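Local coordinates for protein sulfide-quinone reductase (Aquifex aeolicus, PDB 3HYW) that catalyses the oxidation of hydrogen sulfide with a quinone as electron acceptor, using bound FAD and building up polysulfur products that are finally released, at residues P189-F194 with W217-A222; P228-Y233 with T240-A245. All coordinates share one frame; numbering follows the deposited sequence.

Interaction 1 (P189-F194 with W217-A222); sequences PYLGHF and WIANVA
P189 and N220 bring the two backbones within 4.2 Å CA to CA, and the touching parts of 189-194 and 217-222 run in roughly opposite directions, 155° apart end to end, as a loop laid against strand 216-218 and the residues that follow it. The main side-chain contact is made by L191 and W217. Methyl CD2 of L191 sits over one face of the indole, 3.4 Å from the centroid of the five-membered ring and only 5° off its normal, a CH-pi contact in which the methyl's C-H groups face the pi cloud. The second methyl, CD1, reaches the six-membered ring at CE3, 3.7 Å away. A chi1 of 55° puts W217 CG between the backbone N and the carbonyl carbon. Further along, A219 CB packs 3.9 Å from the CA of Y190, and the N220 side chain lies beside P189, its OD1 3.4 Å from P189 CA. E207 and F210 of helix 202-212 also touch L191, while F184 on the neighbouring strand 182-185 touches W217. Y190 to H193 form a type II turn with L191 and G192 at its corners, and F194, of the octathiocane pocket, follows. Cohesion between these segments probably rests on the fit of leucine methyls to indole face, while polar bonds of G192 and H193 tie the loop to other parts of the chain.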
loop_
_atom_site.group_PDB
_atom_site.type_symbol
_atom_site.label_atom_id
_atom_site.label_comp_id
_atom_site.label_asym_id
_atom_site.label_seq_id
_atom_site.Cartn_x
_atom_site.Cartn_y
_atom_site.Cartn_z
ATOM N N PRO A 189 3.247 -5.378 -15.282
ATOM C CA PRO A 189 3.563 -6.204 -14.119
ATOM C C PRO A 189 2.730 -5.797 -12.906
ATOM O O PRO A 189 2.526 -6.598 -12.005
ATOM C CB PRO A 189 5.047 -5.910 -13.867
ATOM C CG PRO A 189 5.281 -4.566 -14.488
ATOM C CD PRO A 189 4.387 -4.532 -15.686
ATOM N N TYR A 190 2.263 -4.551 -12.898
ATOM C CA TYR A 190 1.372 -4.052 -11.848
ATOM C C TYR A 190 0.575 -2.880 -12.396
ATOM O O TYR A 190 0.933 -2.313 -13.427
ATOM C CB TYR A 190 2.164 -3.632 -10.600
ATOM C CG TYR A 190 3.312 -2.696 -10.887
ATOM C CD1 TYR A 190 3.096 -1.329 -11.054
ATOM C CD2 TYR A 190 4.616 -3.175 -10.997
ATOM C CE1 TYR A 190 4.147 -0.464 -11.324
ATOM C CE2 TYR A 190 5.681 -2.310 -11.269
ATOM C CZ TYR A 190 5.432 -0.960 -11.433
ATOM O OH TYR A 190 6.462 -0.088 -11.693
ATOM N N LEU A 191 -0.500 -2.514 -11.710
ATOM C CA LEU A 191 -1.332 -1.386 -12.129
ATOM C C LEU A 191 -0.521 -0.094 -12.109
ATOM O O LEU A 191 0.292 0.109 -11.219
ATOM C CB LEU A 191 -2.522 -1.248 -11.188
ATOM C CG LEU A 191 -3.893 -1.840 -11.524
ATOM C CD1 LEU A 191 -3.840 -3.121 -12.347
ATOM C CD2 LEU A 191 -4.670 -2.031 -10.238
ATOM N N GLY A 192 -0.749 0.782 -13.082
ATOM C CA GLY A 192 -0.073 2.069 -13.094
ATOM C C GLY A 192 1.413 1.987 -13.402
ATOM O O GLY A 192 2.174 2.894 -13.041
ATOM N N HIS A 193 1.826 0.893 -14.048
ATOM C CA HIS A 193 3.165 0.766 -14.627
ATOM C C HIS A 193 3.294 1.624 -15.885
ATOM O O HIS A 193 4.302 2.312 -16.068
ATOM C CB HIS A 193 3.473 -0.704 -14.949
ATOM C CG HIS A 193 4.828 -0.931 -15.540
ATOM N ND1 HIS A 193 5.085 -0.800 -16.889
ATOM C CD2 HIS A 193 5.995 -1.320 -14.972
ATOM C CE1 HIS A 193 6.354 -1.081 -17.124
ATOM N NE2 HIS A 193 6.928 -1.397 -15.978
ATOM N N PHE A 194 2.281 1.550 -16.757
ATOM C CA PHE A 194 2.160 2.400 -17.957
ATOM C C PHE A 194 3.236 2.190 -19.035
ATOM O O PHE A 194 3.331 2.978 -19.972
ATOM C CB PHE A 194 2.113 3.894 -17.596
ATOM C CG PHE A 194 1.008 4.280 -16.642
ATOM C CD1 PHE A 194 -0.299 3.820 -16.822
ATOM C CD2 PHE A 194 1.274 5.148 -15.581
ATOM C CE1 PHE A 194 -1.323 4.194 -15.935
ATOM C CE2 PHE A 194 0.260 5.540 -14.692
ATOM C CZ PHE A 194 -1.044 5.060 -14.871
ATOM N N TRP A 217 -9.133 -6.555 -10.893
ATOM C CA TRP A 217 -8.003 -6.503 -11.816
ATOM C C TRP A 217 -7.073 -7.691 -11.725
ATOM O O TRP A 217 -6.965 -8.341 -10.683
ATOM C CB TRP A 217 -7.216 -5.200 -11.651
ATOM C CG TRP A 217 -6.744 -4.936 -10.270
ATOM C CD1 TRP A 217 -7.403 -4.234 -9.297
ATOM C CD2 TRP A 217 -5.499 -5.349 -9.694
ATOM N NE1 TRP A 217 -6.646 -4.188 -8.152
ATOM C CE2 TRP A 217 -5.472 -4.864 -8.367
ATOM C CE3 TRP A 217 -4.403 -6.079 -10.170
ATOM C CZ2 TRP A 217 -4.395 -5.085 -7.510
ATOM C CZ3 TRP A 217 -3.330 -6.302 -9.320
ATOM C CH2 TRP A 217 -3.336 -5.807 -8.000
ATOM N N ILE A 218 -6.416 -7.952 -12.850
ATOM C CA ILE A 218 -5.435 -9.008 -12.990
ATOM C C ILE A 218 -4.286 -8.395 -13.785
ATOM O O ILE A 218 -4.477 -7.933 -14.909
ATOM C CB ILE A 218 -6.012 -10.229 -13.755
ATOM C CG1 ILE A 218 -7.357 -10.669 -13.156
ATOM C CG2 ILE A 218 -5.001 -11.373 -13.775
ATOM C CD1 ILE A 218 -8.207 -11.554 -14.062
ATOM N N ALA A 219 -3.106 -8.363 -13.182
ATOM C CA ALA A 219 -1.928 -7.806 -13.834
ATOM C C ALA A 219 -0.924 -8.916 -14.101
ATOM O O ALA A 219 -1.056 -10.023 -13.576
ATOM C CB ALA A 219 -1.308 -6.704 -12.968
ATOM N N ASN A 220 0.072 -8.614 -14.927
ATOM C CA ASN A 220 1.189 -9.524 -15.183
ATOM C C ASN A 220 0.766 -10.820 -15.882
ATOM O O ASN A 220 1.328 -11.889 -15.625
ATOM C CB ASN A 220 1.949 -9.821 -13.876
ATOM C CG ASN A 220 3.436 -9.989 -14.090
ATOM O OD1 ASN A 220 4.000 -9.489 -15.065
ATOM N ND2 ASN A 220 4.086 -10.688 -13.170
ATOM N N VAL A 221 -0.219 -10.711 -16.772
ATOM C CA VAL A 221 -0.707 -11.868 -17.520
ATOM C C VAL A 221 -0.778 -11.530 -19.003
ATOM O O VAL A 221 -0.780 -10.361 -19.387
ATOM C CB VAL A 221 -2.095 -12.373 -17.021
ATOM C CG1 VAL A 221 -2.009 -12.905 -15.589
ATOM C CG2 VAL A 221 -3.152 -11.277 -17.133
ATOM N N ALA A 222 -0.843 -12.569 -19.827
ATOM C CA ALA A 222 -0.875 -12.408 -21.272
ATOM C C ALA A 222 -2.247 -12.814 -21.790
ATOM O O ALA A 222 -2.594 -14.002 -21.787
ATOM C CB ALA A 222 0.224 -13.269 -21.917
#

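Interaction 2 (P228-Y233 with T240-A245); sequences PDKVIY and THEVPA
V231 and V243 form the central hydrogen-bonded pair of an antiparallel beta hairpin, their amides and carbonyls exchanging two bonds: V231 N to V243 O at 2.9 Å and V243 N to V231 O at 3.0 Å. Two residues on, Y233 and H241 repeat the exchange, with H241 N to Y233 O the shortest bond at 2.7 Å. Past the strand end, A245 N still reaches D229 O, at 3.1 Å.

The packed face carries V231, V243, Y233 and H241. V231 CG2 lies 4.3 Å from A245 CB, and both residues rest on V147 of strand 146-150, with T248 and F250 of strand 247-255 also touching V231. At the other end of this face, Y233 CG sits between its backbone N and carbonyl carbon (chi1 65°), and the ring lies against H241. There the CB of H241 sits over one ring face, toward the rim near CZ, in a CH-pi contact 3.6 Å from the centroid; the imidazole itself, tilted 20° from the phenol, is slid so far aside that the rings barely overlap.

The opposite face, that of I232 and E242, is looser and more polar. The extended chain of K230 reaches E242, itself extended beyond CG, and the two meet in a salt bridge, NZ to OE1 at 3.2 Å, whose hydrogen bond is weak; the lysine CD lies against the carboxylate carbon. I232 packs on A225 of the adjoining strand.

Regular backbone bonding thus sets the register, V231 and A245 pack the hairpin on strands of the neighbouring sheet, and the ion pair, with its exposed glutamate, probably adds only modestly to the pairing.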
loop_
_atom_site.group_PDB
_atom_site.type_symbol
_atom_site.label_atom_id
_atom_site.label_comp_id
_atom_site.label_asym_id
_atom_site.label_seq_id
_atom_site.Cartn_x
_atom_site.Cartn_y
_atom_site.Cartn_z
ATOM N N PRO A 228 -16.563 -14.195 -27.967
ATOM C CA PRO A 228 -17.765 -13.396 -27.702
ATOM C C PRO A 228 -18.246 -13.537 -26.255
ATOM O O PRO A 228 -18.978 -12.679 -25.753
ATOM C CB PRO A 228 -18.801 -13.996 -28.663
ATOM C CG PRO A 228 -17.989 -14.656 -29.738
ATOM C CD PRO A 228 -16.789 -15.192 -29.029
ATOM N N ASP A 229 -17.772 -14.595 -25.603
ATOM C CA ASP A 229 -18.282 -15.103 -24.337
ATOM C C ASP A 229 -17.351 -14.780 -23.165
ATOM O O ASP A 229 -17.789 -14.709 -22.009
ATOM C CB ASP A 229 -18.419 -16.636 -24.470
ATOM C CG ASP A 229 -19.222 -17.273 -23.342
ATOM O OD1 ASP A 229 -19.616 -16.559 -22.389
ATOM O OD2 ASP A 229 -19.467 -18.503 -23.412
ATOM N N LYS A 230 -16.064 -14.604 -23.463
ATOM C CA LYS A 230 -15.030 -14.626 -22.431
ATOM C C LYS A 230 -13.668 -14.136 -22.917
ATOM O O LYS A 230 -13.411 -14.047 -24.118
ATOM C CB LYS A 230 -14.887 -16.052 -21.858
ATOM C CG LYS A 230 -14.733 -17.146 -22.904
ATOM C CD LYS A 230 -14.941 -18.523 -22.291
ATOM C CE LYS A 230 -15.247 -19.566 -23.344
ATOM N NZ LYS A 230 -15.215 -20.944 -22.775
ATOM N N VAL A 231 -12.805 -13.818 -21.959
ATOM C CA VAL A 231 -11.407 -13.519 -22.233
ATOM C C VAL A 231 -10.569 -14.648 -21.648
ATOM O O VAL A 231 -10.817 -15.107 -20.523
ATOM C CB VAL A 231 -10.982 -12.135 -21.668
ATOM C CG1 VAL A 231 -9.474 -11.902 -21.823
ATOM C CG2 VAL A 231 -11.753 -11.026 -22.371
ATOM N N ILE A 232 -9.617 -15.120 -22.447
ATOM C CA ILE A 232 -8.677 -16.151 -22.023
ATOM C C ILE A 232 -7.282 -15.531 -21.879
ATOM O O ILE A 232 -6.767 -14.897 -22.808
ATOM C CB ILE A 232 -8.643 -17.342 -23.011
ATOM C CG1 ILE A 232 -10.058 -17.904 -23.216
ATOM C CG2 ILE A 232 -7.675 -18.424 -22.520
ATOM C CD1 ILE A 232 -10.173 -18.907 -24.351
ATOM N N TYR A 233 -6.695 -15.695 -20.699
ATOM C CA TYR A 233 -5.355 -15.197 -20.435
ATOM C C TYR A 233 -4.456 -16.300 -19.887
ATOM O O TYR A 233 -4.938 -17.297 -19.349
ATOM C CB TYR A 233 -5.382 -13.977 -19.501
ATOM C CG TYR A 233 -5.879 -14.250 -18.097
ATOM C CD1 TYR A 233 -7.237 -14.166 -17.787
ATOM C CD2 TYR A 233 -4.987 -14.577 -17.075
ATOM C CE1 TYR A 233 -7.695 -14.414 -16.493
ATOM C CE2 TYR A 233 -5.432 -14.822 -15.780
ATOM C CZ TYR A 233 -6.785 -14.736 -15.495
ATOM O OH TYR A 233 -7.228 -14.995 -14.215
ATOM N N THR A 240 -3.478 -21.417 -18.291
ATOM C CA THR A 240 -4.533 -20.620 -18.903
ATOM C C THR A 240 -5.714 -20.427 -17.960
ATOM O O THR A 240 -6.096 -21.335 -17.211
ATOM C CB THR A 240 -5.032 -21.233 -20.224
ATOM O OG1 THR A 240 -5.358 -22.610 -20.018
ATOM C CG2 THR A 240 -3.959 -21.133 -21.296
ATOM N N HIS A 241 -6.281 -19.227 -18.004
ATOM C CA HIS A 241 -7.424 -18.871 -17.183
ATOM C C HIS A 241 -8.499 -18.203 -18.031
ATOM O O HIS A 241 -8.245 -17.726 -19.141
ATOM C CB HIS A 241 -7.011 -17.946 -16.038
ATOM C CG HIS A 241 -6.037 -18.558 -15.082
ATOM N ND1 HIS A 241 -4.670 -18.476 -15.254
ATOM C CD2 HIS A 241 -6.229 -19.259 -13.939
ATOM C CE1 HIS A 241 -4.065 -19.104 -14.262
ATOM N NE2 HIS A 241 -4.988 -19.587 -13.451
ATOM N N GLU A 242 -9.698 -18.155 -17.476
ATOM C CA GLU A 242 -10.876 -17.759 -18.207
ATOM C C GLU A 242 -11.662 -16.786 -17.336
ATOM O O GLU A 242 -11.817 -16.999 -16.131
ATOM C CB GLU A 242 -11.694 -19.014 -18.517
ATOM C CG GLU A 242 -12.923 -18.797 -19.356
ATOM C CD GLU A 242 -13.697 -20.081 -19.581
ATOM O OE1 GLU A 242 -13.204 -20.952 -20.332
ATOM O OE2 GLU A 242 -14.805 -20.213 -19.017
ATOM N N VAL A 243 -12.138 -15.709 -17.947
ATOM C CA VAL A 243 -12.980 -14.745 -17.253
ATOM C C VAL A 243 -14.165 -14.411 -18.164
ATOM O O VAL A 243 -13.975 -14.199 -19.362
ATOM C CB VAL A 243 -12.156 -13.503 -16.785
ATOM C CG1 VAL A 243 -12.536 -12.225 -17.540
ATOM C CG2 VAL A 243 -12.309 -13.305 -15.282
ATOM N N PRO A 244 -15.398 -14.424 -17.615
ATOM C CA PRO A 244 -16.586 -14.139 -18.424
ATOM C C PRO A 244 -16.679 -12.674 -18.850
ATOM O O PRO A 244 -16.301 -11.782 -18.089
ATOM C CB PRO A 244 -17.750 -14.513 -17.502
ATOM C CG PRO A 244 -17.208 -14.465 -16.132
ATOM C CD PRO A 244 -15.737 -14.737 -16.214
ATOM N N ALA A 245 -17.170 -12.442 -20.064
ATOM C CA ALA A 245 -17.252 -11.094 -20.619
ATOM C C ALA A 245 -18.355 -10.953 -21.662
ATOM O O ALA A 245 -18.421 -11.729 -22.618
ATOM C CB ALA A 245 -15.925 -10.700 -21.221
#

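In the fold
Interactions 1 and 2 follow one another along the chain, all four segments falling within the pyridine nucleotide-disulphide oxidoreductase region, with centres about 17 Å apart. Interaction 1 involves strand 216-218, an outermost strand of the mixed five-stranded sheet; the chain then enters strand 222-226, the first of a three-stranded antiparallel sheet whose remaining two strands form interaction 2. The two contacts meet at Y233, whose OH lies 3.6 Å from I218 CD1 and whose CD2 lies 3.6 Å from V221 CB. Y233 is one link between hairpin and sheet edge, V231 packing on strands 146-150 and 247-255 being another. Both contacts lie near the surface, but the loop of interaction 1 goes on to the octathiocane pocket.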